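Local coordinates for protein deoxyhypusine synthase, putative (Entamoeba histolytica, PDB 7L9R) that probably acts as a deoxyhypusine synthase, the NAD-dependent enzyme that transfers an aminobutyl group from spermidine to a lysine of the eIF5A precursor, at residues G55-I60 and F289-N294; N59-M64 and G264-G269; K63-Q68 and C87-G92. All blocks are in the same frame, centred on the assembly; numbering follows the deposited sequence.

All three contacts are buried and start from helix 51-66, which lies across one face of the parallel sheet. Contact 1 takes the middle of the helix to strand 289-294. Contact 2 takes the next turn to strand 262-268. Contact 3 takes the C-terminal end to strand 87-93. These three strands are neighbours in the sheet. Met64 takes part in contacts 2 and 3 and also packs on Phe289 of contact 1. Contacts 1 and 2 pack through apolar atoms, with no hydrogen bond between their segments. Contact 3 adds a bridging water where the helix ends, and its Trp67 is partly exposed.

Contact 1 of 3, residues G55-I60 and F289-N294; sequences GRAINI and FAVYIN
Ile60 packs against Phe289 and Val291 of strand 289-294. The helix axis runs 8.5 Å from the strand axis, at 142° to its direction. The CG2 methyl of Ile60 carries most of the contact. It lies 3.8 Å from Phe289 CB and equally 3.8 Å from Val291 CG2. With CG1 beside the backbone N (chi1 -71°), CG2 is turned anti to that N and reaches both strand residues. The Ile60 and Val291 side chains lie alongside one another, pointing opposite ways. One turn back, Ala57 CB meets the other branch of Val291, CG1, at 3.8 Å. The valine thus uses one methyl for each of the two helix residues. This side of the helix is tightly packed and buried. Strand 322-327 extends the packing, with Val326 touching Ala57 and Val324 touching Ile60.

The other side of the helix is looser. Arg56 and Asn59 are exposed and do not touch the strand. Ile58 points its CB away from it and packs on Lys340 and Thr341. Along the strand, the contact fades beyond Val291.

No hydrogen bond joins the two segments. The strand's backbone bonds go to its neighbours in the sheet, and those of the helix run within the helix. The contact therefore rests on apolar burial and on the fit of the Ile60 and Val291 methyls, Ala57 CB and Phe289 CB.

Contact 2 of 3, residues N59-M64 and G264-G269; sequences NIINKM and GVIILG
Helix 59-64 runs over strand 264-268 at 137° between their directions, with 9.1 Å between the axes, and the two backbones come nearest at Met64 and Gly264, whose CA atoms are 5.9 Å apart. Met64 makes the larger part of the contact. Its chain is extended beyond CG (chi2 179°), which carries the sulfur and methyl across to the strand. SD rests 3.8 Å from Gly264 CA. Gly264 has no side chain, so the thioether lies directly against the strand backbone.

The methyl group reaches further along the strand. CE lies 3.5 Å from the carbonyl O of Val265. It also touches Ile266 CG1, at 3.8 Å. Val265 itself points its CB away from the helix. Ile266 points its CB toward it and meets a second helix residue. Its CD1 touches Ile61 CG1 at 3.9 Å and lies equally near Ile61 CD1. The two isoleucine side chains run nearly perpendicular to each other.

Neighbouring elements complete the packing. Phe289 of the next strand packs on Met64, and Ile337 of helix 330-339 packs on Ile61. Away from this strand, Lys63 forms a salt bridge to Glu322, and Asn62 OD1 is hydrogen-bonded to Thr345 OG1.

No hydrogen bond crosses between the segments. Gly264, Val265 and Ile266 make backbone hydrogen bonds to the two flanking strands. Helix and strand are therefore joined by dispersion and apolar burial, with the extended methionine lying against the glycine backbone.

Contact 3 of 3, residues K63-Q68 and C87-G92; sequences KMLTWQ and CTIYLG
One water molecule is gripped by three backbone groups where the helix ends. It donates to Met64 O at 2.8 Å and to Trp67 O at 2.7 Å. It accepts from Cys87 N at 3.0 Å. The water thus ties the last turn of the helix, and the residue just after it, to the start of strand 87-93. No direct hydrogen bond joins the two segments.

Cys87 packs beside this bridge. Its CB lies 3.3 Å from Met64 O. Cys87 SG, anti to the backbone N (chi1 -177°), lies 4.1 Å from Met64 CB. Trp67 comes to the same residue from beyond the helix. Its CB faces that of Cys87, and CE3 of the indole lies 3.9 Å from Cys87 N. The ring is partly exposed. The Trp67 side chain also touches Glu262 of the adjacent strand 262-268 and Phe289 of the strand beyond it.

Deeper in, the contact is purely apolar. Ile89 points its CB toward the helix and sends its CD1 between two helix residues. Ile89 CD1 is 3.7 Å from Leu65 CD2 and 3.9 Å from Met64 CB. Thr88 and Tyr90 alternate with these residues and point to the other side of the strand. Tyr90 OH hydrogen-bonds Ser256 there.

Helix 51-66 leads through a connection to strand 87-93, which lies inside a parallel sheet with strand order 3-2-1-4-5-6. Helices pack against this sheet. This topology is that of a Rossmann-type alpha/beta fold, consistent with the NAD-dependent deoxyhypusine synthase family.

Contact 1 of 3, residues G55-I60 and F289-N294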
loop_
_atom_site.group_PDB
_atom_site.type_symbol
_atom_site.label_atom_id
_atom_site.label_comp_id
_atom_site.label_asym_id
_atom_site.label_seq_id
_atom_site.Cartn_x
_atom_site.Cartn_y
_atom_site.Cartn_z
ATOM N N GLY B 55 -14.642 -3.259 -17.265
ATOM C CA GLY B 55 -15.334 -3.787 -18.432
ATOM C C GLY B 55 -15.052 -5.258 -18.665
ATOM O O GLY B 55 -15.961 -6.030 -18.990
ATOM N N ARG B 56 -13.786 -5.667 -18.513
ATOM C CA ARG B 56 -13.446 -7.085 -18.608
ATOM C C ARG B 56 -14.186 -7.891 -17.553
ATOM O O ARG B 56 -14.659 -9.003 -17.821
ATOM C CB ARG B 56 -11.938 -7.292 -18.446
ATOM C CG ARG B 56 -11.070 -6.861 -19.609
ATOM C CD ARG B 56 -9.718 -7.565 -19.525
ATOM N NE ARG B 56 -9.868 -9.006 -19.702
ATOM C CZ ARG B 56 -9.002 -9.916 -19.273
ATOM N NH1 ARG B 56 -7.908 -9.574 -18.610
ATOM N NH2 ARG B 56 -9.243 -11.203 -19.513
ATOM N N ALA B 57 -14.289 -7.344 -16.336
ATOM C CA ALA B 57 -15.007 -8.034 -15.268
ATOM C C ALA B 57 -16.467 -8.257 -15.645
ATOM O O ALA B 57 -17.017 -9.340 -15.411
ATOM C CB ALA B 57 -14.892 -7.249 -13.960
ATOM N N ILE B 58 -17.108 -7.251 -16.248
ATOM C CA ILE B 58 -18.497 -7.417 -16.677
ATOM C C ILE B 58 -18.593 -8.485 -17.759
ATOM O O ILE B 58 -19.491 -9.335 -17.737
ATOM C CB ILE B 58 -19.080 -6.074 -17.154
ATOM C CG1 ILE B 58 -19.293 -5.141 -15.962
ATOM C CG2 ILE B 58 -20.390 -6.289 -17.925
ATOM C CD1 ILE B 58 -19.308 -3.681 -16.335
ATOM N N ASN B 59 -17.660 -8.470 -18.715
ATOM C CA ASN B 59 -17.684 -9.478 -19.770
ATOM C C ASN B 59 -17.474 -10.881 -19.207
ATOM O O ASN B 59 -18.163 -11.826 -19.607
ATOM C CB ASN B 59 -16.630 -9.159 -20.831
ATOM C CG ASN B 59 -16.917 -7.859 -21.567
ATOM O OD1 ASN B 59 -18.067 -7.414 -21.645
ATOM N ND2 ASN B 59 -15.875 -7.253 -22.130
ATOM N N ILE B 60 -16.546 -11.028 -18.257
ATOM C CA ILE B 60 -16.213 -12.353 -17.739
ATOM C C ILE B 60 -17.367 -12.922 -16.919
ATOM O O ILE B 60 -17.666 -14.120 -17.000
ATOM C CB ILE B 60 -14.903 -12.290 -16.928
ATOM C CG1 ILE B 60 -13.712 -12.066 -17.863
ATOM C CG2 ILE B 60 -14.695 -13.564 -16.112
ATOM C CD1 ILE B 60 -12.425 -11.708 -17.142
ATOM N N PHE B 289 -13.192 -19.073 -15.127
ATOM C CA PHE B 289 -13.477 -17.645 -15.125
ATOM C C PHE B 289 -13.237 -17.102 -13.723
ATOM O O PHE B 289 -13.660 -17.710 -12.733
ATOM C CB PHE B 289 -14.925 -17.351 -15.550
ATOM C CG PHE B 289 -15.303 -17.930 -16.886
ATOM C CD1 PHE B 289 -14.853 -17.349 -18.062
ATOM C CD2 PHE B 289 -16.133 -19.039 -16.967
ATOM C CE1 PHE B 289 -15.209 -17.875 -19.297
ATOM C CE2 PHE B 289 -16.495 -19.568 -18.197
ATOM C CZ PHE B 289 -16.030 -18.987 -19.365
ATOM N N ALA B 290 -12.572 -15.953 -13.631
ATOM C CA ALA B 290 -12.261 -15.399 -12.321
ATOM C C ALA B 290 -12.282 -13.879 -12.378
ATOM O O ALA B 290 -11.757 -13.274 -13.316
ATOM C CB ALA B 290 -10.901 -15.890 -11.806
ATOM N N VAL B 291 -12.907 -13.278 -11.371
ATOM C CA VAL B 291 -12.935 -11.833 -11.192
ATOM C C VAL B 291 -12.507 -11.543 -9.762
ATOM O O VAL B 291 -13.118 -12.053 -8.814
ATOM C CB VAL B 291 -14.328 -11.246 -11.477
ATOM C CG1 VAL B 291 -14.389 -9.764 -11.094
ATOM C CG2 VAL B 291 -14.678 -11.436 -12.943
ATOM N N TYR B 292 -11.459 -10.737 -9.604
ATOM C CA TYR B 292 -10.953 -10.352 -8.295
ATOM C C TYR B 292 -11.070 -8.840 -8.177
ATOM O O TYR B 292 -10.608 -8.112 -9.060
ATOM C CB TYR B 292 -9.492 -10.795 -8.100
ATOM C CG TYR B 292 -9.222 -12.250 -8.425
ATOM C CD1 TYR B 292 -9.551 -13.261 -7.531
ATOM C CD2 TYR B 292 -8.617 -12.613 -9.622
ATOM C CE1 TYR B 292 -9.300 -14.597 -7.829
ATOM C CE2 TYR B 292 -8.354 -13.945 -9.927
ATOM C CZ TYR B 292 -8.699 -14.933 -9.027
ATOM O OH TYR B 292 -8.444 -16.259 -9.330
ATOM N N ILE B 293 -11.695 -8.370 -7.098
ATOM C CA ILE B 293 -11.913 -6.944 -6.872
ATOM C C ILE B 293 -11.475 -6.613 -5.454
ATOM O O ILE B 293 -12.079 -7.096 -4.488
ATOM C CB ILE B 293 -13.386 -6.543 -7.073
ATOM C CG1 ILE B 293 -13.902 -7.004 -8.435
ATOM C CG2 ILE B 293 -13.562 -5.042 -6.907
ATOM C CD1 ILE B 293 -15.367 -6.720 -8.645
ATOM N N ASN B 294 -10.454 -5.771 -5.324
ATOM C CA ASN B 294 -10.072 -5.259 -4.013
ATOM C C ASN B 294 -9.188 -4.032 -4.186
ATOM O O ASN B 294 -8.716 -3.723 -5.282
ATOM C CB ASN B 294 -9.365 -6.327 -3.171
ATOM C CG ASN B 294 -8.212 -6.972 -3.900
ATOM O OD1 ASN B 294 -7.154 -6.366 -4.067
ATOM N ND2 ASN B 294 -8.401 -8.215 -4.328
#

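Contact 2 of 3, residues N59-M64 and G264-G269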
loop_
_atom_site.group_PDB
_atom_site.type_symbol
_atom_site.label_atom_id
_atom_site.label_comp_id
_atom_site.label_asym_id
_atom_site.label_seq_id
_atom_site.Cartn_x
_atom_site.Cartn_y
_atom_site.Cartn_z
ATOM N N ASN B 59 -17.660 -8.470 -18.715
ATOM C CA ASN B 59 -17.684 -9.478 -19.770
ATOM C C ASN B 59 -17.474 -10.881 -19.207
ATOM O O ASN B 59 -18.163 -11.826 -19.607
ATOM C CB ASN B 59 -16.630 -9.159 -20.831
ATOM C CG ASN B 59 -16.917 -7.859 -21.567
ATOM O OD1 ASN B 59 -18.067 -7.414 -21.645
ATOM N ND2 ASN B 59 -15.875 -7.253 -22.130
ATOM N N ILE B 60 -16.546 -11.028 -18.257
ATOM C CA ILE B 60 -16.213 -12.353 -17.739
ATOM C C ILE B 60 -17.367 -12.922 -16.919
ATOM O O ILE B 60 -17.666 -14.120 -17.000
ATOM C CB ILE B 60 -14.903 -12.290 -16.928
ATOM C CG1 ILE B 60 -13.712 -12.066 -17.863
ATOM C CG2 ILE B 60 -14.695 -13.564 -16.112
ATOM C CD1 ILE B 60 -12.425 -11.708 -17.142
ATOM N N ILE B 61 -18.035 -12.083 -16.122
ATOM C CA ILE B 61 -19.145 -12.572 -15.307
ATOM C C ILE B 61 -20.304 -13.014 -16.193
ATOM O O ILE B 61 -20.905 -14.070 -15.963
ATOM C CB ILE B 61 -19.576 -11.505 -14.280
ATOM C CG1 ILE B 61 -18.525 -11.384 -13.176
ATOM C CG2 ILE B 61 -20.921 -11.860 -13.657
ATOM C CD1 ILE B 61 -18.765 -10.234 -12.215
ATOM N N ASN B 62 -20.614 -12.240 -17.239
ATOM C CA ASN B 62 -21.662 -12.661 -18.168
ATOM C C ASN B 62 -21.309 -13.970 -18.859
ATOM O O ASN B 62 -22.202 -14.766 -19.173
ATOM C CB ASN B 62 -21.925 -11.570 -19.205
ATOM C CG ASN B 62 -22.740 -10.426 -18.651
ATOM O OD1 ASN B 62 -23.622 -10.624 -17.815
ATOM N ND2 ASN B 62 -22.434 -9.217 -19.096
ATOM N N LYS B 63 -20.018 -14.218 -19.099
ATOM C CA LYS B 63 -19.615 -15.506 -19.652
ATOM C C LYS B 63 -19.883 -16.642 -18.667
ATOM O O LYS B 63 -20.252 -17.748 -19.079
ATOM C CB LYS B 63 -18.142 -15.470 -20.053
ATOM C CG LYS B 63 -17.846 -14.586 -21.255
ATOM C CD LYS B 63 -16.395 -14.720 -21.686
ATOM C CE LYS B 63 -16.041 -13.719 -22.771
ATOM N NZ LYS B 63 -14.713 -14.019 -23.380
ATOM N N MET B 64 -19.703 -16.395 -17.364
ATOM C CA MET B 64 -20.062 -17.409 -16.373
ATOM C C MET B 64 -21.540 -17.760 -16.477
ATOM O O MET B 64 -21.915 -18.937 -16.473
ATOM C CB MET B 64 -19.750 -16.929 -14.951
ATOM C CG MET B 64 -18.318 -16.538 -14.654
ATOM S SD MET B 64 -18.187 -15.989 -12.928
ATOM C CE MET B 64 -16.530 -15.313 -12.881
ATOM N N GLY B 264 -16.643 -20.680 -12.075
ATOM C CA GLY B 264 -16.454 -19.238 -12.061
ATOM C C GLY B 264 -16.266 -18.749 -10.642
ATOM O O GLY B 264 -16.922 -19.226 -9.718
ATOM N N VAL B 265 -15.377 -17.775 -10.480
ATOM C CA VAL B 265 -14.996 -17.295 -9.157
ATOM C C VAL B 265 -15.037 -15.776 -9.150
ATOM O O VAL B 265 -14.476 -15.128 -10.041
ATOM C CB VAL B 265 -13.603 -17.811 -8.750
ATOM C CG1 VAL B 265 -13.126 -17.122 -7.512
ATOM C CG2 VAL B 265 -13.665 -19.301 -8.504
ATOM N N ILE B 266 -15.706 -15.215 -8.145
ATOM C CA ILE B 266 -15.799 -13.775 -7.928
ATOM C C ILE B 266 -15.417 -13.527 -6.479
ATOM O O ILE B 266 -16.081 -14.033 -5.564
ATOM C CB ILE B 266 -17.211 -13.234 -8.210
ATOM C CG1 ILE B 266 -17.670 -13.633 -9.610
ATOM C CG2 ILE B 266 -17.250 -11.707 -8.048
ATOM C CD1 ILE B 266 -19.143 -13.375 -9.857
ATOM N N ILE B 267 -14.349 -12.763 -6.263
ATOM C CA ILE B 267 -13.822 -12.536 -4.922
ATOM C C ILE B 267 -13.724 -11.037 -4.691
ATOM O O ILE B 267 -13.030 -10.330 -5.432
ATOM C CB ILE B 267 -12.455 -13.207 -4.719
ATOM C CG1 ILE B 267 -12.570 -14.712 -4.967
ATOM C CG2 ILE B 267 -11.952 -12.961 -3.301
ATOM C CD1 ILE B 267 -11.246 -15.432 -4.924
ATOM N N LEU B 268 -14.392 -10.558 -3.654
ATOM C CA LEU B 268 -14.383 -9.150 -3.300
ATOM C C LEU B 268 -13.615 -9.002 -1.996
ATOM O O LEU B 268 -13.994 -9.597 -0.982
ATOM C CB LEU B 268 -15.811 -8.625 -3.158
ATOM C CG LEU B 268 -16.804 -9.132 -4.203
ATOM C CD1 LEU B 268 -18.217 -8.670 -3.876
ATOM C CD2 LEU B 268 -16.414 -8.663 -5.591
ATOM N N GLY B 269 -12.542 -8.209 -2.028
ATOM C CA GLY B 269 -11.706 -7.981 -0.869
ATOM C C GLY B 269 -10.562 -8.974 -0.780
ATOM O O GLY B 269 -10.486 -9.960 -1.516
#

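Contact 3 of 3, residues K63-Q68 and C87-G92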
loop_
_atom_site.group_PDB
_atom_site.type_symbol
_atom_site.label_atom_id
_atom_site.label_comp_id
_atom_site.label_asym_id
_atom_site.label_seq_id
_atom_site.Cartn_x
_atom_site.Cartn_y
_atom_site.Cartn_z
ATOM N N LYS B 63 -20.018 -14.218 -19.099
ATOM C CA LYS B 63 -19.615 -15.506 -19.652
ATOM C C LYS B 63 -19.883 -16.642 -18.667
ATOM O O LYS B 63 -20.252 -17.748 -19.079
ATOM C CB LYS B 63 -18.142 -15.470 -20.053
ATOM C CG LYS B 63 -17.846 -14.586 -21.255
ATOM C CD LYS B 63 -16.395 -14.720 -21.686
ATOM C CE LYS B 63 -16.041 -13.719 -22.771
ATOM N NZ LYS B 63 -14.713 -14.019 -23.380
ATOM N N MET B 64 -19.703 -16.395 -17.364
ATOM C CA MET B 64 -20.062 -17.409 -16.373
ATOM C C MET B 64 -21.540 -17.760 -16.477
ATOM O O MET B 64 -21.915 -18.937 -16.473
ATOM C CB MET B 64 -19.750 -16.929 -14.951
ATOM C CG MET B 64 -18.318 -16.538 -14.654
ATOM S SD MET B 64 -18.187 -15.989 -12.928
ATOM C CE MET B 64 -16.530 -15.313 -12.881
ATOM N N LEU B 65 -22.393 -16.738 -16.566
ATOM C CA LEU B 65 -23.834 -16.955 -16.533
ATOM C C LEU B 65 -24.345 -17.631 -17.800
ATOM O O LEU B 65 -25.292 -18.422 -17.733
ATOM C CB LEU B 65 -24.552 -15.622 -16.315
ATOM C CG LEU B 65 -24.211 -14.902 -15.007
ATOM C CD1 LEU B 65 -24.718 -13.472 -15.014
ATOM C CD2 LEU B 65 -24.779 -15.659 -13.818
ATOM N N THR B 66 -23.735 -17.349 -18.954
ATOM C CA THR B 66 -24.230 -17.839 -20.237
ATOM C C THR B 66 -23.492 -19.065 -20.756
ATOM O O THR B 66 -23.846 -19.567 -21.827
ATOM C CB THR B 66 -24.150 -16.735 -21.300
ATOM O OG1 THR B 66 -22.778 -16.393 -21.532
ATOM C CG2 THR B 66 -24.903 -15.500 -20.850
ATOM N N TRP B 67 -22.473 -19.549 -20.047
ATOM C CA TRP B 67 -21.668 -20.646 -20.570
ATOM C C TRP B 67 -22.518 -21.894 -20.800
ATOM O O TRP B 67 -23.350 -22.265 -19.967
ATOM C CB TRP B 67 -20.518 -20.980 -19.620
ATOM C CG TRP B 67 -19.648 -22.093 -20.141
ATOM C CD1 TRP B 67 -18.522 -21.959 -20.898
ATOM C CD2 TRP B 67 -19.849 -23.505 -19.970
ATOM N NE1 TRP B 67 -18.002 -23.194 -21.199
ATOM C CE2 TRP B 67 -18.797 -24.159 -20.641
ATOM C CE3 TRP B 67 -20.810 -24.276 -19.308
ATOM C CZ2 TRP B 67 -18.678 -25.549 -20.670
ATOM C CZ3 TRP B 67 -20.689 -25.656 -19.339
ATOM C CH2 TRP B 67 -19.632 -26.278 -20.016
ATOM N N GLN B 68 -22.275 -22.557 -21.926
ATOM C CA GLN B 68 -22.929 -23.802 -22.299
ATOM C C GLN B 68 -21.881 -24.755 -22.851
ATOM O O GLN B 68 -20.878 -24.309 -23.423
ATOM C CB GLN B 68 -24.019 -23.592 -23.360
ATOM C CG GLN B 68 -25.207 -22.754 -22.930
ATOM C CD GLN B 68 -26.253 -22.652 -24.034
ATOM O OE1 GLN B 68 -26.417 -23.576 -24.833
ATOM N NE2 GLN B 68 -26.958 -21.530 -24.083
ATOM N N CYS B 87 -21.834 -23.460 -15.662
ATOM C CA CYS B 87 -20.738 -22.960 -14.846
ATOM C C CYS B 87 -21.197 -22.853 -13.396
ATOM O O CYS B 87 -22.211 -22.210 -13.110
ATOM C CB CYS B 87 -20.267 -21.603 -15.367
ATOM S SG CYS B 87 -18.849 -20.914 -14.484
ATOM N N THR B 88 -20.461 -23.494 -12.489
ATOM C CA THR B 88 -20.665 -23.304 -11.059
ATOM C C THR B 88 -20.010 -21.990 -10.648
ATOM O O THR B 88 -18.902 -21.680 -11.093
ATOM C CB THR B 88 -20.078 -24.473 -10.262
ATOM O OG1 THR B 88 -20.691 -25.703 -10.672
ATOM C CG2 THR B 88 -20.326 -24.281 -8.777
ATOM N N ILE B 89 -20.708 -21.194 -9.843
ATOM C CA ILE B 89 -20.275 -19.838 -9.525
ATOM C C ILE B 89 -20.069 -19.704 -8.022
ATOM O O ILE B 89 -20.993 -19.948 -7.236
ATOM C CB ILE B 89 -21.275 -18.788 -10.040
ATOM C CG1 ILE B 89 -21.455 -18.946 -11.554
ATOM C CG2 ILE B 89 -20.809 -17.388 -9.681
ATOM C CD1 ILE B 89 -22.324 -17.894 -12.185
ATOM N N TYR B 90 -18.869 -19.269 -7.637
ATOM C CA TYR B 90 -18.464 -19.087 -6.251
ATOM C C TYR B 90 -18.346 -17.598 -5.970
ATOM O O TYR B 90 -17.679 -16.876 -6.718
ATOM C CB TYR B 90 -17.114 -19.768 -5.983
ATOM C CG TYR B 90 -17.134 -21.264 -6.173
ATOM C CD1 TYR B 90 -17.059 -21.826 -7.441
ATOM C CD2 TYR B 90 -17.231 -22.119 -5.081
ATOM C CE1 TYR B 90 -17.092 -23.201 -7.616
ATOM C CE2 TYR B 90 -17.262 -23.493 -5.246
ATOM C CZ TYR B 90 -17.191 -24.027 -6.515
ATOM O OH TYR B 90 -17.221 -25.392 -6.679
ATOM N N LEU B 91 -18.978 -17.140 -4.893
ATOM C CA LEU B 91 -18.921 -15.737 -4.507
ATOM C C LEU B 91 -18.214 -15.623 -3.166
ATOM O O LEU B 91 -18.684 -16.174 -2.164
ATOM C CB LEU B 91 -20.318 -15.122 -4.435
ATOM C CG LEU B 91 -20.366 -13.679 -3.935
ATOM C CD1 LEU B 91 -19.537 -12.762 -4.827
ATOM C CD2 LEU B 91 -21.806 -13.201 -3.849
ATOM N N GLY B 92 -17.094 -14.910 -3.148
ATOM C CA GLY B 92 -16.342 -14.657 -1.928
ATOM C C GLY B 92 -16.377 -13.177 -1.598
ATOM O O GLY B 92 -16.247 -12.334 -2.488
HETATM O O HOH W 1 -23.037 -21.373 -17.395
#